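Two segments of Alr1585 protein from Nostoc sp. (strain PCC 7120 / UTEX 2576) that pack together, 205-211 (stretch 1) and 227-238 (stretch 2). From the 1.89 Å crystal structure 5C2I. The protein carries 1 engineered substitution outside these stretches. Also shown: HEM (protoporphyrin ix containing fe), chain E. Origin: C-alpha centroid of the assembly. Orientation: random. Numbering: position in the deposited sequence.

Stretch 1, residues 205-211: VSQPLFM
Stretch 2 227-238: KWDPKAPLDSIL

Phe210 has the largest share of the contact. Its chi1 is m (-55°) and chi2 is -79°. The CA-to-CB bond points sideways, but the ring comes nearer stretch 2. Ile237 (t, t) lies over one face of the Phe210 ring, with CG2 4.0 Å from the ring centroid and 28° off the normal, a CH-pi contact. Ile237 CG2 is 3.6 Å from Phe210 CZ. Ala232 CB points toward stretch 1 and sits 3.7 Å from Phe210 CE1 and 3.8 Å from Pro208 CB. Leu234 (m, t) brings CD2 to 4.1 Å from Phe210 CD1. At the ring edge, Pro233 O is 3.6 Å from Phe210 CE1. Pro233 O accepts from Ser236 N at 3.0 Å, closing the 3-10 turn 234-236, and from Ser236 OG at 2.7 Å. Leu209 (m, t) adds a second apolar patch: its CD1 is 3.6 Å from Pro230 CG.

Pro208 pairs with Pro230 (CA-CA 5.2 Å) and Leu209 with Lys231 (CA-CA 4.6 Å), so the chains run parallel. The second pair is a single beta bridge. Leu209 is extended (-117/144); Pro230 (-82/-7) is not, and Lys231 (-62/152) follows it. Leu209 N donates to Pro230 O at 2.9 Å, and Ala232 N donates to Leu209 O at 3.1 Å, the parallel pattern. Leu209 thus bonds through both its N and its O. Two CA-H...O contacts accompany these bonds: Pro208 CA to Pro230 O, 3.3 Å, and Lys231 CA to Leu209 O, 3.5 Å. Ala232 O is buried without a partner.

Lys231 (m, t, m, chi4 -28°) folds back on its own stretch; its NZ forms a salt bridge with Asp229 OD1 at 2.7 Å. Lys231 N donates to Asp229 OD1 at 3.0 Å.

At the polar edge, water 1 links the stretches. Water 1 accepts from Trp228 NE1 at 2.8 Å and donates to Ser206 OG at 2.8 Å. Ser206 (t) OG donates to HEM O2D at 2.6 Å, and Ser206 N to HEM O1A at 3.0 Å.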

ATOM      1  N   VAL A 205     -21.007   1.766 -15.429  1.00 17.09           N
ATOM      2  CA  VAL A 205     -20.509   2.655 -16.467  1.00 16.52           C
ATOM      3  C   VAL A 205     -21.656   3.514 -17.091  1.00 16.55           C
ATOM      4  O   VAL A 205     -21.547   4.749 -17.177  1.00 17.27           O
ATOM      5  CB  VAL A 205     -19.804   1.876 -17.592  1.00 16.98           C
ATOM      6  CG1 VAL A 205     -19.350   2.815 -18.672  1.00 17.55           C
ATOM      7  CG2 VAL A 205     -18.651   1.052 -17.050  1.00 17.41           C
ATOM      8  N   SER A 206     -22.717   2.852 -17.553  1.00 15.49           N
ATOM      9  CA  SER A 206     -23.794   3.530 -18.300  1.00 15.09           C
ATOM     10  C   SER A 206     -25.008   3.805 -17.425  1.00 15.57           C
ATOM     11  O   SER A 206     -25.714   2.865 -16.988  1.00 14.36           O
ATOM     12  CB  SER A 206     -24.213   2.687 -19.496  1.00 15.11           C
ATOM     13  OG  SER A 206     -25.184   3.388 -20.249  1.00 15.57           O
ATOM     14  N   GLN A 207     -25.237   5.087 -17.154  1.00 16.10           N
ATOM     15  CA  GLN A 207     -26.340   5.512 -16.274  1.00 16.36           C
ATOM     16  C   GLN A 207     -27.154   6.652 -16.884  1.00 16.85           C
ATOM     17  O   GLN A 207     -26.600   7.522 -17.557  1.00 17.25           O
ATOM     18  CB  GLN A 207     -25.806   5.990 -14.950  1.00 16.47           C
ATOM     19  CG  GLN A 207     -25.049   4.947 -14.161  1.00 16.67           C
ATOM     20  CD  GLN A 207     -25.923   4.205 -13.186  1.00 16.49           C
ATOM     21  OE1 GLN A 207     -27.104   3.910 -13.455  1.00 16.44           O
ATOM     22  NE2 GLN A 207     -25.358   3.939 -12.018  1.00 16.24           N
ATOM     23  N   PRO A 208     -28.459   6.673 -16.628  1.00 16.68           N
ATOM     24  CA  PRO A 208     -29.174   7.941 -16.791  1.00 16.21           C
ATOM     25  C   PRO A 208     -28.558   9.032 -15.933  1.00 15.91           C
ATOM     26  O   PRO A 208     -28.230   8.771 -14.763  1.00 16.31           O
ATOM     27  CB  PRO A 208     -30.587   7.622 -16.289  1.00 16.42           C
ATOM     28  CG  PRO A 208     -30.685   6.157 -16.216  1.00 16.62           C
ATOM     29  CD  PRO A 208     -29.303   5.631 -16.015  1.00 16.32           C
ATOM     30  N   LEU A 209     -28.401  10.230 -16.486  1.00 15.75           N
ATOM     31  CA  LEU A 209     -27.766  11.330 -15.770  1.00 16.30           C
ATOM     32  C   LEU A 209     -28.751  12.462 -15.580  1.00 16.65           C
ATOM     33  O   LEU A 209     -29.542  12.781 -16.497  1.00 16.36           O
ATOM     34  CB  LEU A 209     -26.538  11.839 -16.535  1.00 18.04           C
ATOM     35  CG  LEU A 209     -25.495  10.746 -16.849  1.00 17.99           C
ATOM     36  CD1 LEU A 209     -24.302  11.391 -17.554  1.00 20.26           C
ATOM     37  CD2 LEU A 209     -25.033  10.060 -15.575  1.00 17.97           C
ATOM     38  N   PHE A 210     -28.636  13.119 -14.426  1.00 16.13           N
ATOM     39  CA  PHE A 210     -29.558  14.186 -14.015  1.00 16.45           C
ATOM     40  C   PHE A 210     -28.875  15.447 -13.515  1.00 16.71           C
ATOM     41  O   PHE A 210     -29.295  16.534 -13.845  1.00 17.71           O
ATOM     42  CB  PHE A 210     -30.471  13.663 -12.886  1.00 15.92           C
ATOM     43  CG  PHE A 210     -31.202  12.412 -13.252  1.00 15.77           C
ATOM     44  CD1 PHE A 210     -32.333  12.465 -14.048  1.00 16.19           C
ATOM     45  CD2 PHE A 210     -30.755  11.185 -12.829  1.00 15.31           C
ATOM     46  CE1 PHE A 210     -32.992  11.298 -14.411  1.00 15.27           C
ATOM     47  CE2 PHE A 210     -31.408  10.022 -13.200  1.00 14.78           C
ATOM     48  CZ  PHE A 210     -32.537  10.108 -13.960  1.00 15.02           C
ATOM     49  N   MET A 211     -27.810  15.289 -12.751  1.00 17.05           N
ATOM     50  CA  MET A 211     -27.129  16.412 -12.128  1.00 17.29           C
ATOM     51  C   MET A 211     -25.986  16.930 -12.997  1.00 18.27           C
ATOM     52  O   MET A 211     -25.246  16.121 -13.613  1.00 17.91           O
ATOM     53  CB  MET A 211     -26.601  16.014 -10.733  1.00 17.03           C
ATOM     54  CG  MET A 211     -27.620  15.431  -9.778  1.00 17.46           C
ATOM     55  SD  MET A 211     -29.014  16.537  -9.502  1.00 18.62           S
ATOM     56  CE  MET A 211     -28.226  17.914  -8.740  1.00 19.01           C
ATOM     57  N   LYS A 227     -22.639   9.915 -29.938  1.00 21.66           N
ATOM     58  CA  LYS A 227     -23.264   8.617 -30.285  1.00 22.52           C
ATOM     59  C   LYS A 227     -24.409   8.169 -29.365  1.00 21.07           C
ATOM     60  O   LYS A 227     -25.230   7.318 -29.739  1.00 20.03           O
ATOM     61  CB  LYS A 227     -22.189   7.515 -30.299  1.00 23.86           C
ATOM     62  CG  LYS A 227     -21.106   7.742 -31.343  1.00 26.56           C
ATOM     63  CD  LYS A 227     -21.673   7.586 -32.750  1.00 29.34           C
ATOM     64  CE  LYS A 227     -20.698   8.149 -33.786  1.00 35.37           C
ATOM     65  NZ  LYS A 227     -19.563   7.216 -33.901  1.00 35.98           N
ATOM     66  N   TRP A 228     -24.454   8.693 -28.160  1.00 19.49           N
ATOM     67  CA  TRP A 228     -25.447   8.303 -27.161  1.00 19.35           C
ATOM     68  C   TRP A 228     -25.627   9.447 -26.184  1.00 18.94           C
ATOM     69  O   TRP A 228     -24.637   9.965 -25.659  1.00 18.72           O
ATOM     70  CB  TRP A 228     -24.996   7.071 -26.362  1.00 18.35           C
ATOM     71  CG  TRP A 228     -25.817   6.771 -25.165  1.00 17.97           C
ATOM     72  CD1 TRP A 228     -25.472   6.991 -23.842  1.00 17.80           C
ATOM     73  CD2 TRP A 228     -27.160   6.218 -25.129  1.00 18.46           C
ATOM     74  NE1 TRP A 228     -26.474   6.549 -23.021  1.00 18.37           N
ATOM     75  CE2 TRP A 228     -27.520   6.081 -23.774  1.00 18.17           C
ATOM     76  CE3 TRP A 228     -28.046   5.767 -26.101  1.00 18.36           C
ATOM     77  CZ2 TRP A 228     -28.769   5.557 -23.365  1.00 18.05           C
ATOM     78  CZ3 TRP A 228     -29.284   5.235 -25.689  1.00 18.09           C
ATOM     79  CH2 TRP A 228     -29.628   5.163 -24.358  1.00 17.76           C
ATOM     80  N   ASP A 229     -26.881   9.837 -25.957  1.00 18.77           N
ATOM     81  CA  ASP A 229     -27.229  10.839 -24.944  1.00 18.88           C
ATOM     82  C   ASP A 229     -27.656  10.160 -23.638  1.00 17.89           C
ATOM     83  O   ASP A 229     -28.749   9.618 -23.558  1.00 17.60           O
ATOM     84  CB  ASP A 229     -28.359  11.722 -25.486  1.00 19.51           C
ATOM     85  CG  ASP A 229     -28.766  12.836 -24.528  1.00 20.25           C
ATOM     86  OD1 ASP A 229     -28.187  12.941 -23.414  1.00 19.18           O
ATOM     87  OD2 ASP A 229     -29.657  13.620 -24.927  1.00 20.81           O
ATOM     88  N   PRO A 230     -26.816  10.215 -22.574  1.00 17.34           N
ATOM     89  CA  PRO A 230     -27.160   9.575 -21.319  1.00 17.24           C
ATOM     90  C   PRO A 230     -28.097  10.372 -20.387  1.00 17.72           C
ATOM     91  O   PRO A 230     -28.553   9.858 -19.380  1.00 18.14           O
ATOM     92  CB  PRO A 230     -25.809   9.466 -20.626  1.00 17.26           C
ATOM     93  CG  PRO A 230     -25.139  10.730 -21.025  1.00 17.63           C
ATOM     94  CD  PRO A 230     -25.502  10.898 -22.497  1.00 17.89           C
ATOM     95  N   LYS A 231     -28.400  11.607 -20.727  1.00 17.45           N
ATOM     96  CA  LYS A 231     -29.333  12.377 -19.944  1.00 18.54           C
ATOM     97  C   LYS A 231     -30.708  11.741 -19.938  1.00 17.72           C
ATOM     98  O   LYS A 231     -31.096  11.039 -20.869  1.00 17.92           O
ATOM     99  CB  LYS A 231     -29.464  13.802 -20.503  1.00 19.07           C
ATOM    100  CG  LYS A 231     -28.187  14.608 -20.321  1.00 21.47           C
ATOM    101  CD  LYS A 231     -28.305  16.075 -20.724  1.00 22.23           C
ATOM    102  CE  LYS A 231     -28.454  16.530 -22.140  1.00 25.57           C
ATOM    103  NZ  LYS A 231     -27.870  15.644 -23.140  1.00 27.88           N
ATOM    104  N   ALA A 232     -31.443  11.971 -18.873  1.00 17.77           N
ATOM    105  CA  ALA A 232     -32.825  11.485 -18.757  1.00 17.67           C
ATOM    106  C   ALA A 232     -33.684  12.541 -18.066  1.00 18.55           C
ATOM    107  O   ALA A 232     -33.168  13.337 -17.264  1.00 18.11           O
ATOM    108  CB  ALA A 232     -32.868  10.197 -17.966  1.00 17.22           C
ATOM    109  N   PRO A 233     -34.996  12.578 -18.391  1.00 19.10           N
ATOM    110  CA  PRO A 233     -35.871  13.561 -17.747  1.00 19.96           C
ATOM    111  C   PRO A 233     -36.135  13.152 -16.320  1.00 19.61           C
ATOM    112  O   PRO A 233     -36.116  11.959 -15.994  1.00 19.20           O
ATOM    113  CB  PRO A 233     -37.142  13.494 -18.586  1.00 21.06           C
ATOM    114  CG  PRO A 233     -37.160  12.126 -19.140  1.00 20.92           C
ATOM    115  CD  PRO A 233     -35.717  11.723 -19.330  1.00 20.21           C
ATOM    116  N   LEU A 234     -36.448  14.117 -15.478  1.00 19.86           N
ATOM    117  CA  LEU A 234     -36.759  13.834 -14.092  1.00 20.69           C
ATOM    118  C   LEU A 234     -37.922  12.872 -13.904  1.00 21.04           C
ATOM    119  O   LEU A 234     -37.898  12.106 -12.966  1.00 19.22           O
ATOM    120  CB  LEU A 234     -36.986  15.111 -13.276  1.00 22.35           C
ATOM    121  CG  LEU A 234     -35.732  15.955 -12.997  1.00 23.36           C
ATOM    122  CD1 LEU A 234     -36.182  17.225 -12.281  1.00 26.00           C
ATOM    123  CD2 LEU A 234     -34.731  15.213 -12.158  1.00 22.86           C
ATOM    124  N   ASP A 235     -38.890  12.895 -14.804  1.00 21.40           N
ATOM    125  CA  ASP A 235     -40.034  11.986 -14.680  1.00 22.31           C
ATOM    126  C   ASP A 235     -39.734  10.522 -14.990  1.00 20.40           C
ATOM    127  O   ASP A 235     -40.610   9.670 -14.813  1.00 20.05           O
ATOM    128  CB  ASP A 235     -41.263  12.500 -15.439  1.00 24.82           C
ATOM    129  CG  ASP A 235     -41.144  12.410 -16.919  1.00 27.64           C
ATOM    130  OD1 ASP A 235     -40.144  11.960 -17.476  1.00 29.24           O
ATOM    131  OD2 ASP A 235     -42.118  12.771 -17.562  1.00 33.44           O
ATOM    132  N   SER A 236     -38.490  10.219 -15.377  1.00 18.95           N
ATOM    133  CA  SER A 236     -38.055   8.849 -15.512  1.00 18.44           C
ATOM    134  C   SER A 236     -37.524   8.272 -14.186  1.00 17.23           C
ATOM    135  O   SER A 236     -37.239   7.076 -14.094  1.00 16.16           O
ATOM    136  CB  SER A 236     -37.006   8.681 -16.608  1.00 19.22           C
ATOM    137  OG  SER A 236     -35.792   9.238 -16.118  1.00 20.80           O
ATOM    138  N   ILE A 237     -37.449   9.102 -13.154  1.00 16.89           N
ATOM    139  CA  ILE A 237     -36.984   8.629 -11.864  1.00 16.95           C
ATOM    140  C   ILE A 237     -37.807   9.160 -10.663  1.00 17.79           C
ATOM    141  O   ILE A 237     -37.931   8.449  -9.658  1.00 17.71           O
ATOM    142  CB  ILE A 237     -35.465   8.938 -11.695  1.00 16.63           C
ATOM    143  CG1 ILE A 237     -34.847   8.196 -10.533  1.00 15.93           C
ATOM    144  CG2 ILE A 237     -35.186  10.447 -11.563  1.00 16.47           C
ATOM    145  CD1 ILE A 237     -33.328   8.270 -10.476  1.00 16.03           C
ATOM    146  N   LEU A 238     -38.323  10.388 -10.753  1.00 18.18           N
ATOM    147  CA  LEU A 238     -39.101  10.969  -9.661  1.00 18.40           C
ATOM    148  C   LEU A 238     -40.600  10.832  -9.836  1.00 18.83           C
ATOM    149  O   LEU A 238     -41.087  10.887 -10.931  1.00 18.17           O
ATOM    150  CB  LEU A 238     -38.746  12.455  -9.496  1.00 18.95           C
ATOM    151  CG  LEU A 238     -37.269  12.761  -9.266  1.00 18.42           C
ATOM    152  CD1 LEU A 238     -37.079  14.216  -8.924  1.00 19.44           C
ATOM    153  CD2 LEU A 238     -36.664  11.884  -8.183  1.00 18.14           C
TER
HETATM  154  CHA HEM E 501     -24.831  -2.909 -17.286  1.00 13.30           C
HETATM  155  CHB HEM E 501     -23.264  -6.622 -14.636  1.00 13.49           C
HETATM  156  CHC HEM E 501     -27.777  -7.374 -13.059  1.00 13.80           C
HETATM  157  CHD HEM E 501     -29.333  -3.822 -15.913  1.00 14.48           C
HETATM  158  C1A HEM E 501     -24.010  -3.870 -16.717  1.00 13.20           C
HETATM  159  C2A HEM E 501     -22.614  -4.012 -16.974  1.00 14.07           C
HETATM  160  C3A HEM E 501     -22.181  -5.053 -16.230  1.00 13.10           C
HETATM  161  C4A HEM E 501     -23.292  -5.532 -15.500  1.00 13.58           C
HETATM  162  CMA HEM E 501     -20.779  -5.590 -16.120  1.00 13.61           C
HETATM  163  CAA HEM E 501     -21.743  -3.161 -17.908  1.00 12.77           C
HETATM  164  CBA HEM E 501     -21.106  -1.894 -17.330  1.00 14.05           C
HETATM  165  CGA HEM E 501     -22.196  -0.965 -16.873  1.00 14.47           C
HETATM  166  O1A HEM E 501     -22.785  -0.178 -17.671  1.00 15.91           O
HETATM  167  O2A HEM E 501     -22.518  -0.988 -15.684  1.00 14.08           O
HETATM  168  C1B HEM E 501     -24.374  -7.106 -13.947  1.00 15.15           C
HETATM  169  C2B HEM E 501     -24.324  -8.184 -12.995  1.00 14.99           C
HETATM  170  C3B HEM E 501     -25.550  -8.367 -12.528  1.00 14.60           C
HETATM  171  C4B HEM E 501     -26.393  -7.418 -13.260  1.00 14.65           C
HETATM  172  CMB HEM E 501     -23.089  -8.912 -12.599  1.00 15.31           C
HETATM  173  CAB HEM E 501     -26.082  -9.281 -11.487  1.00 14.62           C
HETATM  174  CBB HEM E 501     -25.340  -9.798 -10.492  1.00 15.38           C
HETATM  175  C1C HEM E 501     -28.631  -6.494 -13.745  1.00 14.78           C
HETATM  176  C2C HEM E 501     -30.010  -6.503 -13.705  1.00 14.43           C
HETATM  177  C3C HEM E 501     -30.446  -5.506 -14.539  1.00 15.31           C
HETATM  178  C4C HEM E 501     -29.307  -4.881 -15.059  1.00 14.56           C
HETATM  179  CMC HEM E 501     -30.901  -7.377 -12.872  1.00 14.55           C
HETATM  180  CAC HEM E 501     -31.810  -5.119 -14.899  1.00 14.88           C
HETATM  181  CBC HEM E 501     -32.882  -5.870 -14.959  1.00 16.19           C
HETATM  182  C1D HEM E 501     -28.169  -3.237 -16.409  1.00 14.38           C
HETATM  183  C2D HEM E 501     -28.228  -2.050 -17.255  1.00 14.19           C
HETATM  184  C3D HEM E 501     -26.992  -1.818 -17.678  1.00 13.83           C
HETATM  185  C4D HEM E 501     -26.173  -2.862 -17.024  1.00 13.39           C
HETATM  186  CMD HEM E 501     -29.449  -1.227 -17.631  1.00 15.72           C
HETATM  187  CAD HEM E 501     -26.551  -0.673 -18.543  1.00 14.08           C
HETATM  188  CBD HEM E 501     -26.689  -0.954 -20.044  1.00 14.24           C
HETATM  189  CGD HEM E 501     -26.269   0.252 -20.819  1.00 13.43           C
HETATM  190  O1D HEM E 501     -25.392   0.081 -21.662  1.00 13.40           O
HETATM  191  O2D HEM E 501     -26.786   1.407 -20.637  1.00 15.31           O
HETATM  192  NA  HEM E 501     -24.429  -4.854 -15.872  1.00 13.41           N
HETATM  193  NB  HEM E 501     -25.611  -6.756 -14.112  1.00 13.87           N
HETATM  194  NC  HEM E 501     -28.199  -5.567 -14.648  1.00 14.08           N
HETATM  195  ND  HEM E 501     -26.935  -3.742 -16.354  1.00 13.68           N
HETATM  196 FE   HEM E 501     -26.302  -5.222 -15.293  1.00 15.06          FE
HETATM  197  O   HOH W   1     -26.077   6.020 -20.261  1.00 19.34           O
HETATM  198  O   HOH W   2     -26.143  -3.917 -13.359  1.00 20.81           O